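Local coordinates for uncharacterized protein (Leptotrichia buccalis, PDB 3T8K) that is of unknown function but folds as a stack of alpha-hairpins of the ankyrin-repeat kind, probably a scaffold for binding a partner, at residues L16-Y19 / E20-L23; F22-L25 / F26-Y30; N88-T91 / G92-L96. All coordinates share one frame; numbering follows the deposited sequence. Where two conformers were deposited one is given.

Contact 1. Residues L16-Y19 / E20-L23; sequences LGTY and EDFL
Gly17 CA lies against the carboxylate of Asp21 where the chain passes from helix 10-16 into helix 19-28, the tight link between two successive helices of this ankyrin-like alpha-hairpin fold, closed here by a capping box. Gly17 has left helical geometry, and a side chain on it would run into Asp21 CB. Thr18 is the N-cap and grips Asp21 twice: its OG1 accepts a hydrogen bond from Asp21 N at 3.0 Å, while its own N-H points almost straight (171°) at Asp21 OD2, 3.0 Å off, meeting that oxygen from above the carboxylate plane. A chi1 of 58° places Thr18 OG1 between its backbone N and carbonyl carbon, the position from which it can reach the N-H of Asp21 in the first turn. The carbonyl Thr18 O then receives Phe22 N at 2.9 Å. Tyr19 opens the helix proper, its O accepting from Leu23 N, and its ring also leans on Ile57 and Phe60 of helix 51-63. Leu23 comes over one face of that ring in a CH-pi contact, CG lying 4.1 Å from the centroid of the Tyr19 ring and 16° off its normal, while Leu23 CD1 reaches Tyr19 CE2 at 3.8 Å.

Contact 2. Residues F22-L25 / F26-Y30; sequences FLEL and FEKGY
Phe22 and Phe26, one helical turn apart, send their side chains off helix 19-28 side by side in the same direction. Their planes are 28° from parallel, but the rings are slid so far apart, with 5.7 Å between the Phe22 and Phe26 centroids, that they barely overlap. The far end of the Phe22 ring meets the near part of Phe26: Phe22 CZ touches Phe26 CD1 at 4.0 Å, and Phe26 CB sits over one face of the Phe22 ring, toward its rim. Phe26 CG stands opposite its backbone N (chi1 -175°), much as in Phe22, and this shared torsion gives the two rings their common heading.

Glu24 and Lys28 point away from the aromatic pair. Both chains run extended beyond CG, yet their ends only approach, Glu24 OE1 and Lys28 NZ being 3.9 Å apart, a long salt bridge. The aliphatic start of Lys28 lies against the backbone, with CB 3.2 Å from Glu24 O. Glu27 turns its carboxylate elsewhere, to a salt bridge with Lys33.

Beneath the side chains run the i to i+4 bonds of the helix, of which the last, Gly29 N to Leu25 O at 2.9 Å, is the most bent (141°). Gly29 is where the chain leaves the helix, and a CB on it would collide with Leu25 O.

Phe60 of helix 51-63 meets Phe26 edge-to-face and also reaches the Phe22 ring, whereas Leu25 packs on Ala13 of helix 10-16 and Met4 of helix 2-6, so helix 19-28 lies between helix 51-63 and helices 10-16 and 2-6.

Contact 3. Residues N88-T91 / G92-L96; sequences NDIT and GTTEL
Ile90 O is held by two donors from Thr94: Thr94 N lies 2.9 Å and Thr94 OG1 2.6 Å from Ile90 O, and the two reach it from opposite faces of the carbonyl plane. The hydroxyl gets there because chi1 of -59° places it beside the Thr94 backbone N, over the preceding turn. Just upstream, Asp89 N-caps helix 90-102. Its OD1 accepts from Gly92 N at 3.0 Å, and the donor stands well above the carboxylate plane, 65° out of it, while the Asp89 carbonyl O takes Thr93 N at 2.8 Å, nearly end-on. Negative charge at this point would probably interact favourably with the helix dipole. Replacing Asp89 with an alanine would probably leave Gly92 N without its side-chain acceptor and the start of the helix less firmly capped. Gly92 fits closely under the cap, for a CB there would clash with Asp89 OD2. Thr93 OG1 lies 3.0 Å from Asp89 O, a bond that is not settled, and is also tied to Gly86 O and Arg54.

Farther out, in the conformer given, the end of Ile90 lies near Thr94 OG1. Ile90 and Thr94 together face helix 129-140, on Met132 and Leu135 among others. Thr93 packs on Leu82 of helix 79-85, while its bond to Arg54 and the touch of Asp89 on Asp51 join this N-terminal turn to helix 51-63, placing it between the helices before and after it in the stack.

Overall arrangement
Contacts 1 and 2 overlap on helix 19-28, sharing Phe22 and Leu23, and their centres lie 9 Å apart. Contact 1 starts the helix with a threonine cap; contact 2 follows it to Gly29, where the chain leaves the helix. Contact 3 starts a later helix, 90-102, with an aspartate cap; its centre is 19 Å from that of contact 1 and 26 Å from that of contact 2, with nearest atoms about 11 and 12 Å away, so neither touches it. Helix 51-63 bridges the gap, packing on Tyr19, Phe22 and Leu23 and also on Leu96. The first two contacts therefore lie toward the N-terminal end of the stack and contact 3 nearer its middle.

Contact 1. Residues L16-Y19 / E20-L23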
ATOM      1  N   LEU A  16      -2.019   7.909  10.542  1.00 18.48           N
ATOM      2  CA  LEU A  16      -1.742   9.138   9.801  1.00 21.10           C
ATOM      3  C   LEU A  16      -0.773  10.113  10.484  1.00 30.03           C
ATOM      4  O   LEU A  16      -0.066  10.868   9.816  1.00 27.89           O
ATOM      5  CB  LEU A  16      -3.059   9.861   9.500  1.00 23.12           C
ATOM      6  CG  LEU A  16      -4.083   9.018   8.737  1.00 23.06           C
ATOM      7  CD1 LEU A  16      -5.472   9.671   8.761  1.00 25.76           C
ATOM      8  CD2 LEU A  16      -3.610   8.790   7.301  1.00 29.56           C
ATOM      9  N   GLY A  17      -0.751  10.111  11.810  1.00 26.58           N
ATOM     10  CA  GLY A  17      -0.001  11.124  12.528  1.00 26.33           C
ATOM     11  C   GLY A  17       1.414  10.760  12.930  1.00 24.22           C
ATOM     12  O   GLY A  17       1.954   9.729  12.554  1.00 24.92           O
ATOM     13  N   THR A  18       2.023  11.646  13.706  1.00 23.77           N
ATOM     14  CA  THR A  18       3.326  11.379  14.282  1.00 23.81           C
ATOM     15  C   THR A  18       3.144  10.549  15.544  1.00 26.74           C
ATOM     16  O   THR A  18       2.016  10.347  16.019  1.00 22.91           O
ATOM     17  CB  THR A  18       4.026  12.687  14.664  1.00 27.16           C
ATOM     18  OG1 THR A  18       3.201  13.417  15.591  1.00 25.86           O
ATOM     19  CG2 THR A  18       4.253  13.547  13.438  1.00 33.25           C
ATOM     20  N   TYR A  19       4.260  10.096  16.105  1.00 25.50           N
ATOM     21  CA  TYR A  19       4.237   9.415  17.389  1.00 27.35           C
ATOM     22  C   TYR A  19       3.570  10.327  18.418  1.00 25.48           C
ATOM     23  O   TYR A  19       2.722   9.895  19.210  1.00 27.23           O
ATOM     24  CB  TYR A  19       5.669   9.089  17.822  1.00 26.80           C
ATOM     25  CG  TYR A  19       5.785   8.471  19.201  1.00 30.60           C
ATOM     26  CD1 TYR A  19       5.126   7.289  19.515  1.00 27.67           C
ATOM     27  CD2 TYR A  19       6.584   9.050  20.175  1.00 40.13           C
ATOM     28  CE1 TYR A  19       5.235   6.722  20.773  1.00 32.24           C
ATOM     29  CE2 TYR A  19       6.706   8.488  21.429  1.00 44.86           C
ATOM     30  CZ  TYR A  19       6.029   7.324  21.724  1.00 44.32           C
ATOM     31  OH  TYR A  19       6.148   6.767  22.980  1.00 49.50           O
ATOM     32  N   GLU A  20       3.947  11.600  18.394  1.00 24.59           N
ATOM     33  CA  GLU A  20       3.397  12.575  19.345  1.00 29.66           C
ATOM     34  C   GLU A  20       1.885  12.756  19.191  1.00 31.17           C
ATOM     35  O   GLU A  20       1.158  12.886  20.188  1.00 29.26           O
ATOM     36  CB  GLU A  20       4.098  13.926  19.203  1.00 38.23           C
ATOM     37  CG  GLU A  20       5.533  13.939  19.712  1.00 50.47           C
ATOM     38  CD  GLU A  20       6.480  13.130  18.837  1.00 61.31           C
ATOM     39  OE1 GLU A  20       6.236  13.024  17.612  1.00 57.10           O
ATOM     40  OE2 GLU A  20       7.473  12.597  19.379  1.00 69.74           O
ATOM     41  N   ASP A  21       1.417  12.789  17.945  1.00 25.82           N
ATOM     42  CA  ASP A  21      -0.017  12.872  17.667  1.00 28.46           C
ATOM     43  C   ASP A  21      -0.731  11.661  18.250  1.00 28.80           C
ATOM     44  O   ASP A  21      -1.795  11.782  18.874  1.00 24.59           O
ATOM     45  CB  ASP A  21      -0.296  12.886  16.163  1.00 22.22           C
ATOM     46  CG  ASP A  21       0.147  14.168  15.482  1.00 30.17           C
ATOM     47  OD1 ASP A  21       0.247  15.217  16.151  1.00 31.78           O
ATOM     48  OD2 ASP A  21       0.395  14.117  14.254  1.00 37.72           O
ATOM     49  N   PHE A  22      -0.152  10.488  18.013  1.00 23.55           N
ATOM     50  CA  PHE A  22      -0.733   9.243  18.495  1.00 23.65           C
ATOM     51  C   PHE A  22      -0.813   9.237  20.010  1.00 28.29           C
ATOM     52  O   PHE A  22      -1.828   8.828  20.578  1.00 25.33           O
ATOM     53  CB  PHE A  22       0.059   8.020  18.025  1.00 20.25           C
ATOM     54  CG  PHE A  22      -0.181   6.807  18.873  1.00 21.10           C
ATOM     55  CD1 PHE A  22      -1.279   5.994  18.649  1.00 25.80           C
ATOM     56  CD2 PHE A  22       0.666   6.505  19.930  1.00 27.53           C
ATOM     57  CE1 PHE A  22      -1.518   4.891  19.457  1.00 22.12           C
ATOM     58  CE2 PHE A  22       0.429   5.403  20.731  1.00 30.26           C
ATOM     59  CZ  PHE A  22      -0.669   4.601  20.494  1.00 24.77           C
ATOM     60  N   LEU A  23       0.260   9.671  20.666  1.00 26.08           N
ATOM     61  CA  LEU A  23       0.257   9.780  22.125  1.00 26.08           C
ATOM     62  C   LEU A  23      -0.865  10.674  22.630  1.00 24.23           C
ATOM     63  O   LEU A  23      -1.535  10.333  23.605  1.00 24.52           O
ATOM     64  CB  LEU A  23       1.589  10.314  22.651  1.00 25.92           C
ATOM     65  CG  LEU A  23       2.814   9.398  22.633  1.00 33.22           C
ATOM     66  CD1 LEU A  23       3.943  10.052  23.425  1.00 42.20           C
ATOM     67  CD2 LEU A  23       2.485   8.029  23.205  1.00 33.80           C
TER

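Contact 2. Residues F22-L25 / F26-Y30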
ATOM      1  N   PHE A  22      -0.152  10.488  18.013  1.00 23.55           N
ATOM      2  CA  PHE A  22      -0.733   9.243  18.495  1.00 23.65           C
ATOM      3  C   PHE A  22      -0.813   9.237  20.010  1.00 28.29           C
ATOM      4  O   PHE A  22      -1.828   8.828  20.578  1.00 25.33           O
ATOM      5  CB  PHE A  22       0.059   8.020  18.025  1.00 20.25           C
ATOM      6  CG  PHE A  22      -0.181   6.807  18.873  1.00 21.10           C
ATOM      7  CD1 PHE A  22      -1.279   5.994  18.649  1.00 25.80           C
ATOM      8  CD2 PHE A  22       0.666   6.505  19.930  1.00 27.53           C
ATOM      9  CE1 PHE A  22      -1.518   4.891  19.457  1.00 22.12           C
ATOM     10  CE2 PHE A  22       0.429   5.403  20.731  1.00 30.26           C
ATOM     11  CZ  PHE A  22      -0.669   4.601  20.494  1.00 24.77           C
ATOM     12  N   LEU A  23       0.260   9.671  20.666  1.00 26.08           N
ATOM     13  CA  LEU A  23       0.257   9.780  22.125  1.00 26.08           C
ATOM     14  C   LEU A  23      -0.865  10.674  22.630  1.00 24.23           C
ATOM     15  O   LEU A  23      -1.535  10.333  23.605  1.00 24.52           O
ATOM     16  CB  LEU A  23       1.589  10.314  22.651  1.00 25.92           C
ATOM     17  CG  LEU A  23       2.814   9.398  22.633  1.00 33.22           C
ATOM     18  CD1 LEU A  23       3.943  10.052  23.425  1.00 42.20           C
ATOM     19  CD2 LEU A  23       2.485   8.029  23.205  1.00 33.80           C
ATOM     20  N   GLU A  24      -1.061  11.820  21.981  1.00 22.60           N
ATOM     21  CA  GLU A  24      -2.126  12.732  22.376  1.00 21.59           C
ATOM     22  C   GLU A  24      -3.464  11.999  22.370  1.00 25.05           C
ATOM     23  O   GLU A  24      -4.232  12.113  23.318  1.00 23.38           O
ATOM     24  CB  GLU A  24      -2.216  13.938  21.446  1.00 29.84           C
ATOM     25  CG  GLU A  24      -1.074  14.927  21.546  1.00 43.08           C
ATOM     26  CD  GLU A  24      -1.509  16.330  21.147  1.00 56.34           C
ATOM     27  OE1 GLU A  24      -2.494  16.834  21.737  1.00 56.15           O
ATOM     28  OE2 GLU A  24      -0.876  16.922  20.239  1.00 58.41           O
ATOM     29  N   LEU A  25      -3.734  11.242  21.303  1.00 21.05           N
ATOM     30  CA  LEU A  25      -5.015  10.545  21.187  1.00 21.36           C
ATOM     31  C   LEU A  25      -5.140   9.411  22.190  1.00 20.20           C
ATOM     32  O   LEU A  25      -6.208   9.200  22.765  1.00 20.14           O
ATOM     33  CB  LEU A  25      -5.233   9.990  19.769  1.00 17.73           C
ATOM     34  CG  LEU A  25      -6.192  10.782  18.871  1.00 17.41           C
ATOM     35  CD1 LEU A  25      -7.648  10.762  19.408  1.00 17.32           C
ATOM     36  CD2 LEU A  25      -5.670  12.211  18.691  1.00 18.51           C
ATOM     37  N   PHE A  26      -4.062   8.656  22.364  1.00 22.73           N
ATOM     38  CA  PHE A  26      -4.086   7.512  23.267  1.00 19.74           C
ATOM     39  C   PHE A  26      -4.415   7.970  24.681  1.00 24.90           C
ATOM     40  O   PHE A  26      -5.193   7.331  25.400  1.00 23.69           O
ATOM     41  CB  PHE A  26      -2.729   6.808  23.246  1.00 19.86           C
ATOM     42  CG  PHE A  26      -2.691   5.537  24.047  1.00 21.94           C
ATOM     43  CD1 PHE A  26      -3.253   4.371  23.551  1.00 26.43           C
ATOM     44  CD2 PHE A  26      -2.055   5.497  25.280  1.00 24.92           C
ATOM     45  CE1 PHE A  26      -3.205   3.190  24.279  1.00 26.19           C
ATOM     46  CE2 PHE A  26      -2.008   4.323  26.014  1.00 31.24           C
ATOM     47  CZ  PHE A  26      -2.582   3.168  25.510  1.00 31.11           C
ATOM     48  N   GLU A  27      -3.835   9.096  25.076  1.00 21.97           N
ATOM     49  CA  GLU A  27      -4.022   9.591  26.438  1.00 23.18           C
ATOM     50  C   GLU A  27      -5.285  10.422  26.628  1.00 25.27           C
ATOM     51  O   GLU A  27      -5.960  10.298  27.660  1.00 24.22           O
ATOM     52  CB  GLU A  27      -2.800  10.400  26.875  1.00 31.47           C
ATOM     53  CG  GLU A  27      -1.506   9.602  26.881  1.00 36.76           C
ATOM     54  CD  GLU A  27      -1.167   9.034  28.249  1.00 58.19           C
ATOM     55  OE1 GLU A  27      -1.995   9.164  29.181  1.00 59.42           O
ATOM     56  OE2 GLU A  27      -0.060   8.468  28.394  1.00 67.68           O
ATOM     57  N   LYS A  28      -5.574  11.295  25.666  1.00 20.77           N
ATOM     58  CA  LYS A  28      -6.632  12.295  25.833  1.00 20.79           C
ATOM     59  C   LYS A  28      -7.940  11.984  25.093  1.00 19.80           C
ATOM     60  O   LYS A  28      -8.968  12.600  25.378  1.00 22.20           O
ATOM     61  CB  LYS A  28      -6.131  13.668  25.387  1.00 25.22           C
ATOM     62  CG  LYS A  28      -4.869  14.150  26.113  1.00 30.91           C
ATOM     63  CD  LYS A  28      -4.479  15.534  25.625  1.00 43.26           C
ATOM     64  CE  LYS A  28      -3.087  15.921  26.098  1.00 56.48           C
ATOM     65  NZ  LYS A  28      -2.710  17.280  25.614  1.00 63.29           N
ATOM     66  N   GLY A  29      -7.891  11.052  24.146  1.00 22.59           N
ATOM     67  CA  GLY A  29      -9.065  10.691  23.361  1.00 23.20           C
ATOM     68  C   GLY A  29     -10.153  10.042  24.206  1.00 19.21           C
ATOM     69  O   GLY A  29      -9.903   9.631  25.338  1.00 21.21           O
ATOM     70  N   TYR A  30     -11.361   9.924  23.659  1.00 18.83           N
ATOM     71  CA  TYR A  30     -12.482   9.391  24.441  1.00 18.29           C
ATOM     72  C   TYR A  30     -12.458   7.867  24.589  1.00 20.38           C
ATOM     73  O   TYR A  30     -13.112   7.304  25.474  1.00 20.15           O
ATOM     74  CB  TYR A  30     -13.823   9.851  23.855  1.00 19.57           C
ATOM     75  CG  TYR A  30     -14.250   9.108  22.595  1.00 22.00           C
ATOM     76  CD1 TYR A  30     -14.999   7.936  22.672  1.00 26.06           C
ATOM     77  CD2 TYR A  30     -13.939   9.603  21.332  1.00 23.64           C
ATOM     78  CE1 TYR A  30     -15.401   7.265  21.520  1.00 28.94           C
ATOM     79  CE2 TYR A  30     -14.337   8.938  20.181  1.00 25.20           C
ATOM     80  CZ  TYR A  30     -15.066   7.776  20.285  1.00 26.44           C
ATOM     81  OH  TYR A  30     -15.460   7.134  19.140  1.00 32.48           O
TER

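Contact 3. Residues N88-T91 / G92-L96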
ATOM      1  N   ASN A  88      11.381   1.058   3.311  1.00 29.99           N
ATOM      2  CA  ASN A  88      12.264   2.212   3.479  1.00 34.91           C
ATOM      3  C   ASN A  88      13.010   2.238   4.817  1.00 36.40           C
ATOM      4  O   ASN A  88      13.884   3.081   5.035  1.00 39.35           O
ATOM      5  CB  ASN A  88      11.486   3.513   3.287  1.00 42.38           C
ATOM      6  CG  ASN A  88      10.790   3.577   1.945  1.00 48.26           C
ATOM      7  OD1 ASN A  88       9.564   3.667   1.876  1.00 55.54           O
ATOM      8  ND2 ASN A  88      11.569   3.525   0.869  1.00 51.15           N
ATOM      9  N   ASP A  89      12.668   1.308   5.701  1.00 31.34           N
ATOM     10  CA  ASP A  89      13.328   1.200   6.996  1.00 32.40           C
ATOM     11  C   ASP A  89      13.623  -0.264   7.312  1.00 29.52           C
ATOM     12  O   ASP A  89      12.928  -0.879   8.120  1.00 26.07           O
ATOM     13  CB  ASP A  89      12.438   1.808   8.086  1.00 32.59           C
ATOM     14  CG  ASP A  89      13.105   1.824   9.450  1.00 36.16           C
ATOM     15  OD1 ASP A  89      14.310   1.517   9.530  1.00 31.49           O
ATOM     16  OD2 ASP A  89      12.430   2.155  10.448  1.00 36.20           O
ATOM     17  N   ILE A  90      14.647  -0.822   6.672  1.00 25.92           N
ATOM     18  CA  ILE A  90      14.954  -2.240   6.839  0.55 24.80           C
ATOM     19  C   ILE A  90      15.321  -2.583   8.280  1.00 26.15           C
ATOM     20  O   ILE A  90      14.886  -3.607   8.806  1.00 27.80           O
ATOM     21  CB  ILE A  90      16.052  -2.739   5.855  0.55 31.53           C
ATOM     22  CG1 ILE A  90      16.237  -4.249   5.997  0.55 35.05           C
ATOM     23  CG2 ILE A  90      17.375  -2.016   6.067  0.55 26.77           C
ATOM     24  CD1 ILE A  90      14.994  -5.036   5.672  0.55 36.02           C
ATOM     25  N   THR A  91      16.114  -1.730   8.918  1.00 26.28           N
ATOM     26  CA  THR A  91      16.468  -1.939  10.321  1.00 27.61           C
ATOM     27  C   THR A  91      15.204  -2.024  11.189  1.00 30.54           C
ATOM     28  O   THR A  91      15.053  -2.940  12.000  1.00 31.60           O
ATOM     29  CB  THR A  91      17.392  -0.821  10.839  1.00 36.79           C
ATOM     30  OG1 THR A  91      18.644  -0.880  10.143  1.00 38.90           O
ATOM     31  CG2 THR A  91      17.637  -0.976  12.335  1.00 39.72           C
ATOM     32  N   GLY A  92      14.286  -1.082  10.995  1.00 24.88           N
ATOM     33  CA  GLY A  92      13.061  -1.045  11.775  1.00 24.06           C
ATOM     34  C   GLY A  92      12.123  -2.201  11.481  1.00 32.90           C
ATOM     35  O   GLY A  92      11.567  -2.819  12.386  1.00 28.58           O
ATOM     36  N   THR A  93      11.955  -2.499  10.200  1.00 29.24           N
ATOM     37  CA  THR A  93      11.101  -3.592   9.770  1.00 25.91           C
ATOM     38  C   THR A  93      11.628  -4.927  10.290  1.00 29.65           C
ATOM     39  O   THR A  93      10.857  -5.789  10.699  1.00 25.29           O
ATOM     40  CB  THR A  93      10.993  -3.595   8.237  1.00 26.67           C
ATOM     41  OG1 THR A  93      10.313  -2.405   7.824  1.00 25.95           O
ATOM     42  CG2 THR A  93      10.247  -4.830   7.723  1.00 24.74           C
ATOM     43  N   THR A  94      12.945  -5.095  10.271  1.00 24.07           N
ATOM     44  CA  THR A  94      13.550  -6.318  10.771  1.00 23.57           C
ATOM     45  C   THR A  94      13.276  -6.483  12.259  1.00 29.45           C
ATOM     46  O   THR A  94      12.845  -7.545  12.704  1.00 29.56           O
ATOM     47  CB  THR A  94      15.057  -6.321  10.528  1.00 28.09           C
ATOM     48  OG1 THR A  94      15.297  -6.202   9.121  1.00 27.20           O
ATOM     49  CG2 THR A  94      15.679  -7.617  11.035  1.00 29.87           C
ATOM     50  N   GLU A  95      13.539  -5.419  13.014  1.00 28.20           N
ATOM     51  CA  GLU A  95      13.289  -5.386  14.453  1.00 30.92           C
ATOM     52  C   GLU A  95      11.843  -5.747  14.795  1.00 25.04           C
ATOM     53  O   GLU A  95      11.590  -6.555  15.695  1.00 28.59           O
ATOM     54  CB  GLU A  95      13.630  -4.001  15.008  1.00 41.88           C
ATOM     55  CG  GLU A  95      14.710  -4.011  16.071  1.00 56.62           C
ATOM     56  CD  GLU A  95      14.302  -4.792  17.302  1.00 65.44           C
ATOM     57  OE1 GLU A  95      13.357  -4.358  17.991  1.00 69.77           O
ATOM     58  OE2 GLU A  95      14.921  -5.842  17.575  1.00 71.53           O
ATOM     59  N   LEU A  96      10.894  -5.140  14.087  1.00 26.23           N
ATOM     60  CA  LEU A  96       9.481  -5.425  14.311  1.00 24.99           C
ATOM     61  C   LEU A  96       9.139  -6.882  13.964  1.00 25.25           C
ATOM     62  O   LEU A  96       8.374  -7.534  14.684  1.00 24.84           O
ATOM     63  CB  LEU A  96       8.586  -4.456  13.526  1.00 23.67           C
ATOM     64  CG  LEU A  96       8.560  -3.009  14.027  1.00 22.56           C
ATOM     65  CD1 LEU A  96       7.754  -2.107  13.087  1.00 22.46           C
ATOM     66  CD2 LEU A  96       7.989  -2.954  15.425  1.00 24.87           C
TER